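Side-chain contacts in periplasmic binding protein (Veillonella parvula, PDB 4OVK), which probably binds a solute outside the cytoplasmic membrane and delivers it to an ABC transporter for uptake: residues Val181-Asn186 with Thr190-Asn195; Gly216-Val221 with Ser237-Ile242. All coordinates share one frame; numbering follows the deposited sequence.

Interaction 1. Residues Val181-Asn186 with Thr190-Asn195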
loop_
_atom_site.group_PDB
_atom_site.type_symbol
_atom_site.label_atom_id
_atom_site.label_comp_id
_atom_site.label_asym_id
_atom_site.label_seq_id
_atom_site.Cartn_x
_atom_site.Cartn_y
_atom_site.Cartn_z
ATOM N N VAL A 181 -18.577 -0.693 9.145
ATOM C CA VAL A 181 -17.197 -0.204 9.222
ATOM C C VAL A 181 -17.052 1.087 8.436
ATOM O O VAL A 181 -17.493 1.165 7.275
ATOM C CB VAL A 181 -16.181 -1.230 8.659
ATOM C CG1 VAL A 181 -14.753 -0.745 8.870
ATOM C CG2 VAL A 181 -16.385 -2.614 9.277
ATOM N N LEU A 182 -16.432 2.080 9.080
ATOM C CA LEU A 182 -16.120 3.377 8.474
ATOM C C LEU A 182 -14.600 3.490 8.350
ATOM O O LEU A 182 -13.874 3.277 9.331
ATOM C CB LEU A 182 -16.622 4.511 9.362
ATOM C CG LEU A 182 -16.398 5.922 8.802
ATOM C CD1 LEU A 182 -17.253 6.134 7.561
ATOM C CD2 LEU A 182 -16.707 6.963 9.861
ATOM N N TYR A 183 -14.116 3.816 7.151
ATOM C CA TYR A 183 -12.698 4.072 6.947
ATOM C C TYR A 183 -12.527 5.593 6.869
ATOM O O TYR A 183 -12.890 6.221 5.877
ATOM C CB TYR A 183 -12.204 3.360 5.682
ATOM C CG TYR A 183 -10.743 2.899 5.715
ATOM C CD1 TYR A 183 -9.707 3.809 5.819
ATOM C CD2 TYR A 183 -10.413 1.549 5.637
ATOM C CE1 TYR A 183 -8.377 3.391 5.830
ATOM C CE2 TYR A 183 -9.095 1.119 5.667
ATOM C CZ TYR A 183 -8.079 2.044 5.751
ATOM O OH TYR A 183 -6.767 1.618 5.755
ATOM N N LEU A 184 -12.044 6.173 7.965
ATOM C CA LEU A 184 -11.899 7.616 8.110
ATOM C C LEU A 184 -10.487 8.034 7.700
ATOM O O LEU A 184 -9.505 7.524 8.243
ATOM C CB LEU A 184 -12.211 8.023 9.570
ATOM C CG LEU A 184 -12.123 9.508 9.957
ATOM C CD1 LEU A 184 -13.139 10.370 9.209
ATOM C CD2 LEU A 184 -12.317 9.667 11.466
ATOM N N GLN A 185 -10.381 8.943 6.725
ATOM C CA GLN A 185 -9.065 9.355 6.228
ATOM C C GLN A 185 -8.320 10.291 7.173
ATOM O O GLN A 185 -7.097 10.165 7.347
ATOM C CB GLN A 185 -9.156 10.048 4.867
ATOM C CG GLN A 185 -7.808 10.039 4.136
ATOM C CD GLN A 185 -7.813 10.755 2.793
ATOM O OE1 GLN A 185 -7.001 10.457 1.917
ATOM N NE2 GLN A 185 -8.709 11.714 2.632
ATOM N N ASN A 186 -9.041 11.253 7.743
ATOM C CA ASN A 186 -8.391 12.395 8.392
ATOM C C ASN A 186 -9.272 13.077 9.442
ATOM O O ASN A 186 -10.313 12.541 9.817
ATOM C CB ASN A 186 -7.913 13.385 7.321
ATOM C CG ASN A 186 -9.023 13.887 6.431
ATOM O OD1 ASN A 186 -10.169 14.011 6.849
ATOM N ND2 ASN A 186 -8.672 14.223 5.190
ATOM N N THR A 190 -13.378 13.252 6.046
ATOM C CA THR A 190 -13.217 12.610 4.755
ATOM C C THR A 190 -13.114 11.108 4.959
ATOM O O THR A 190 -12.321 10.636 5.776
ATOM C CB THR A 190 -11.972 13.135 4.034
ATOM O OG1 THR A 190 -12.089 14.551 3.899
ATOM C CG2 THR A 190 -11.843 12.503 2.654
ATOM N N VAL A 191 -13.930 10.371 4.206
ATOM C CA VAL A 191 -14.080 8.933 4.389
ATOM C C VAL A 191 -13.890 8.222 3.054
ATOM O O VAL A 191 -13.988 8.841 1.985
ATOM C CB VAL A 191 -15.470 8.586 4.985
ATOM C CG1 VAL A 191 -15.703 9.379 6.268
ATOM C CG2 VAL A 191 -16.594 8.861 3.987
ATOM N N ALA A 192 -13.615 6.925 3.128
ATOM C CA ALA A 192 -13.496 6.084 1.944
ATOM C C ALA A 192 -14.874 5.831 1.340
ATOM O O ALA A 192 -15.764 5.324 2.020
ATOM C CB ALA A 192 -12.842 4.765 2.307
ATOM N N GLY A 193 -15.039 6.189 0.069
ATOM C CA GLY A 193 -16.316 6.053 -0.637
ATOM C C GLY A 193 -16.398 4.756 -1.421
ATOM O O GLY A 193 -15.471 3.936 -1.388
ATOM N N ASN A 194 -17.503 4.566 -2.137
ATOM C CA ASN A 194 -17.757 3.273 -2.789
ATOM C C ASN A 194 -16.947 3.000 -4.069
ATOM O O ASN A 194 -17.087 1.938 -4.664
ATOM C CB ASN A 194 -19.258 3.054 -3.018
ATOM C CG ASN A 194 -19.871 4.058 -3.979
ATOM O OD1 ASN A 194 -19.256 4.453 -4.975
ATOM N ND2 ASN A 194 -21.103 4.469 -3.687
ATOM N N ASN A 195 -16.095 3.938 -4.481
ATOM C CA ASN A 195 -15.117 3.663 -5.536
ATOM C C ASN A 195 -13.738 3.300 -4.985
ATOM O O ASN A 195 -12.833 3.017 -5.759
ATOM C CB ASN A 195 -15.002 4.851 -6.490
ATOM C CG ASN A 195 -16.314 5.180 -7.167
ATOM O OD1 ASN A 195 -16.835 6.287 -7.039
ATOM N ND2 ASN A 195 -16.861 4.215 -7.883
HETATM O O HOH W 1 -15.650 4.253 4.715
#

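Interaction 2. Residues Gly216-Val221 with Ser237-Ile242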
loop_
_atom_site.group_PDB
_atom_site.type_symbol
_atom_site.label_atom_id
_atom_site.label_comp_id
_atom_site.label_asym_id
_atom_site.label_seq_id
_atom_site.Cartn_x
_atom_site.Cartn_y
_atom_site.Cartn_z
ATOM N N GLY A 216 -17.143 8.102 -4.878
ATOM C CA GLY A 216 -15.751 8.586 -4.907
ATOM C C GLY A 216 -14.802 7.679 -4.147
ATOM O O GLY A 216 -15.242 6.711 -3.515
ATOM N N SER A 217 -13.499 7.974 -4.206
ATOM C CA SER A 217 -12.512 7.177 -3.466
ATOM C C SER A 217 -12.365 7.698 -2.031
ATOM O O SER A 217 -12.548 6.938 -1.076
ATOM C CB SER A 217 -11.166 7.102 -4.204
ATOM O OG SER A 217 -10.569 8.373 -4.351
ATOM N N TRP A 218 -12.053 8.987 -1.896
ATOM C CA TRP A 218 -12.038 9.687 -0.608
ATOM C C TRP A 218 -12.977 10.892 -0.707
ATOM O O TRP A 218 -12.791 11.767 -1.557
ATOM C CB TRP A 218 -10.621 10.151 -0.250
ATOM C CG TRP A 218 -9.626 9.014 -0.020
ATOM C CD1 TRP A 218 -8.591 8.652 -0.837
ATOM C CD2 TRP A 218 -9.585 8.112 1.093
ATOM N NE1 TRP A 218 -7.915 7.584 -0.306
ATOM C CE2 TRP A 218 -8.502 7.231 0.878
ATOM C CE3 TRP A 218 -10.364 7.958 2.241
ATOM C CZ2 TRP A 218 -8.172 6.213 1.774
ATOM C CZ3 TRP A 218 -10.038 6.949 3.136
ATOM C CH2 TRP A 218 -8.948 6.086 2.898
ATOM N N THR A 219 -13.978 10.947 0.164
ATOM C CA THR A 219 -15.060 11.919 0.023
ATOM C C THR A 219 -15.447 12.556 1.357
ATOM O O THR A 219 -15.623 11.856 2.356
ATOM C CB THR A 219 -16.291 11.233 -0.586
ATOM O OG1 THR A 219 -15.940 10.691 -1.868
ATOM C CG2 THR A 219 -17.462 12.210 -0.727
ATOM N N LYS A 220 -15.588 13.880 1.361
ATOM C CA LYS A 220 -15.981 14.600 2.567
ATOM C C LYS A 220 -17.488 14.439 2.806
ATOM O O LYS A 220 -18.292 14.564 1.884
ATOM C CB LYS A 220 -15.594 16.087 2.472
ATOM C CG LYS A 220 -15.943 16.878 3.725
ATOM C CD LYS A 220 -15.176 18.187 3.845
ATOM C CE LYS A 220 -15.473 18.842 5.187
ATOM N NZ LYS A 220 -14.760 20.137 5.372
ATOM N N VAL A 221 -17.850 14.152 4.054
ATOM C CA VAL A 221 -19.245 14.001 4.469
ATOM C C VAL A 221 -19.502 14.843 5.722
ATOM O O VAL A 221 -18.584 15.480 6.247
ATOM C CB VAL A 221 -19.606 12.515 4.728
ATOM C CG1 VAL A 221 -19.289 11.666 3.498
ATOM C CG2 VAL A 221 -18.893 11.964 5.966
ATOM N N SER A 237 -6.965 6.079 8.638
ATOM C CA SER A 237 -5.925 5.924 7.642
ATOM C C SER A 237 -4.571 6.500 8.087
ATOM O O SER A 237 -4.485 7.209 9.088
ATOM C CB SER A 237 -6.362 6.584 6.331
ATOM O OG SER A 237 -5.894 7.911 6.266
ATOM N N ASN A 238 -3.528 6.201 7.307
ATOM C CA ASN A 238 -2.178 6.774 7.497
ATOM C C ASN A 238 -1.899 7.994 6.625
ATOM O O ASN A 238 -0.751 8.460 6.541
ATOM C CB ASN A 238 -1.101 5.709 7.250
ATOM C CG ASN A 238 -1.045 4.684 8.364
ATOM O OD1 ASN A 238 -1.550 3.581 8.229
ATOM N ND2 ASN A 238 -0.456 5.060 9.479
ATOM N N PHE A 239 -2.934 8.537 5.991
ATOM C CA PHE A 239 -2.793 9.807 5.252
ATOM C C PHE A 239 -2.676 11.017 6.178
ATOM O O PHE A 239 -2.367 12.123 5.729
ATOM C CB PHE A 239 -3.990 10.020 4.317
ATOM C CG PHE A 239 -3.956 9.179 3.077
ATOM C CD1 PHE A 239 -4.512 7.908 3.063
ATOM C CD2 PHE A 239 -3.394 9.680 1.897
ATOM C CE1 PHE A 239 -4.493 7.138 1.905
ATOM C CE2 PHE A 239 -3.376 8.913 0.742
ATOM C CZ PHE A 239 -3.924 7.642 0.745
ATOM N N ASP A 240 -2.922 10.806 7.468
ATOM C CA ASP A 240 -3.126 11.874 8.427
ATOM C C ASP A 240 -2.620 11.400 9.782
ATOM O O ASP A 240 -2.552 10.191 10.028
ATOM C CB ASP A 240 -4.633 12.147 8.510
ATOM C CG ASP A 240 -4.960 13.354 9.332
ATOM O OD1 ASP A 240 -4.939 14.466 8.777
ATOM O OD2 ASP A 240 -5.227 13.192 10.542
ATOM N N SER A 241 -2.306 12.338 10.674
ATOM C CA SER A 241 -1.815 11.988 12.015
ATOM C C SER A 241 -2.890 11.448 12.962
ATOM O O SER A 241 -2.558 11.032 14.058
ATOM C CB SER A 241 -1.182 13.215 12.686
ATOM O OG SER A 241 -2.190 14.127 13.157
ATOM N N ILE A 242 -4.161 11.472 12.563
ATOM C CA ILE A 242 -5.253 11.115 13.466
ATOM C C ILE A 242 -5.037 9.738 14.113
ATOM O O ILE A 242 -4.641 8.771 13.457
ATOM C CB ILE A 242 -6.621 11.222 12.761
ATOM C CG1 ILE A 242 -7.775 11.080 13.763
ATOM C CG2 ILE A 242 -6.735 10.205 11.636
ATOM C CD1 ILE A 242 -9.135 11.320 13.138
#

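Interaction 1. Residues Val181-Asn186 with Thr190-Asn195
Thr-190 meets Gln-185 and Asn-186, the first two loop residues after strand 181-184. Its backbone N points at OD1 of Asn-186 over 3.4 Å, a weak hydrogen bond; that oxygen also accepts a hydrogen bond from the backbone N of Asn-188. The Thr-190 methyl CG2 lies close beside Gln-185 NE2, 3.2 Å away, where the extended glutamine chain and the threonine run side by side in the same direction. Thr-190 O takes a firmer bond, from Gln-185 N at 2.7 Å. Val-191 pairs with Leu-184 as a non-hydrogen-bonded antiparallel pair, the single bridge of a short, strongly twisted connection: the N-to-C directions of the two short strand segments lie 125° apart, well short of antiparallel. Through it the C-terminal end of an inner strand of the four-stranded parallel sheet joins the small ribbon of strands 190-192 and 218-220. The valine's CG1 receives two leucine methyls, Leu-182 CD1 at 3.8 Å and Leu-184 CD1 at 4.0 Å. Leu-182 reaches it with CG anti to the backbone N (chi1 -178°), the two side chains crossing at about a right angle. Ala-192 N then closes the other side of the bridge on Tyr-183 O at 2.9 Å, while its CB rests 3.7 Å from Tyr-183 CB. Beyond, Ala-192 O and Tyr-183 N no longer bond directly: one water accepts from the nitrogen and donates to the oxygen.

Interaction 2. Residues Gly216-Val221 with Ser237-Ile242
Trp-218, on the two-stranded antiparallel ribbon, meets Phe-239 and Ser-237 of the loop that leaves the C-terminal end of parallel strand 233-236, the sheet end that in periplasmic binding proteins usually faces the cleft between the two lobes. The contact is made by side chains alone. The indole comes with CZ2 to CE1 of Phe-239, 3.8 Å apart, and its NE1 lies 4.1 Å from Phe-239 CZ. The planes are inclined at 65°, so the two rings meet obliquely. In Trp-218, CG stands anti to the carbonyl carbon (chi1 -65°), which carries the six-membered ring out toward a loop whose nearest CA, that of Ser-237, is 10.9 Å from Trp-218 CA; the ring's far corner, CH2, comes within 4.3 Å of Ser-237 CB. An alanine in place of Trp-218 would probably open a gap between ribbon and loop and deprive the Phe-239 ring of its aromatic neighbour, giving that ring more freedom to turn. Phe-239 also makes a cation-pi contact with Arg-277. The loop is stiffened by an ST turn, in which Ser-237 OG accepts from Phe-239 N at 3.0 Å, and by an Asx turn at Asp-240; the serine hydroxyl also hydrogen-bonds to Gln-185 O. In the Asx turn OD2, salt-bridged to Lys-187, receives Ile-242 N at 2.9 Å on its anti side, 28° out of the carboxylate plane.

How the interactions relate
Both interactions use the two-stranded ribbon, one strand each: 190-192 in interaction 1 and 218-220 in interaction 2, and Val-191 O and Thr-219 N, 2.8 Å apart, probably bond across it. Interaction 1 is mostly buried and combines backbone pairing with aliphatic packing where the ribbon meets the parallel sheet. Interaction 2 buries about a third as much surface, lies partly at the surface and rests mainly on two aromatic rings, with Ser-237 beside them, and has no hydrogen bond between its segments. A second link runs through Ser-237 OG, which reaches Gln-185 O at 2.8 Å, so the loop after one parallel strand is tied to that after its neighbour.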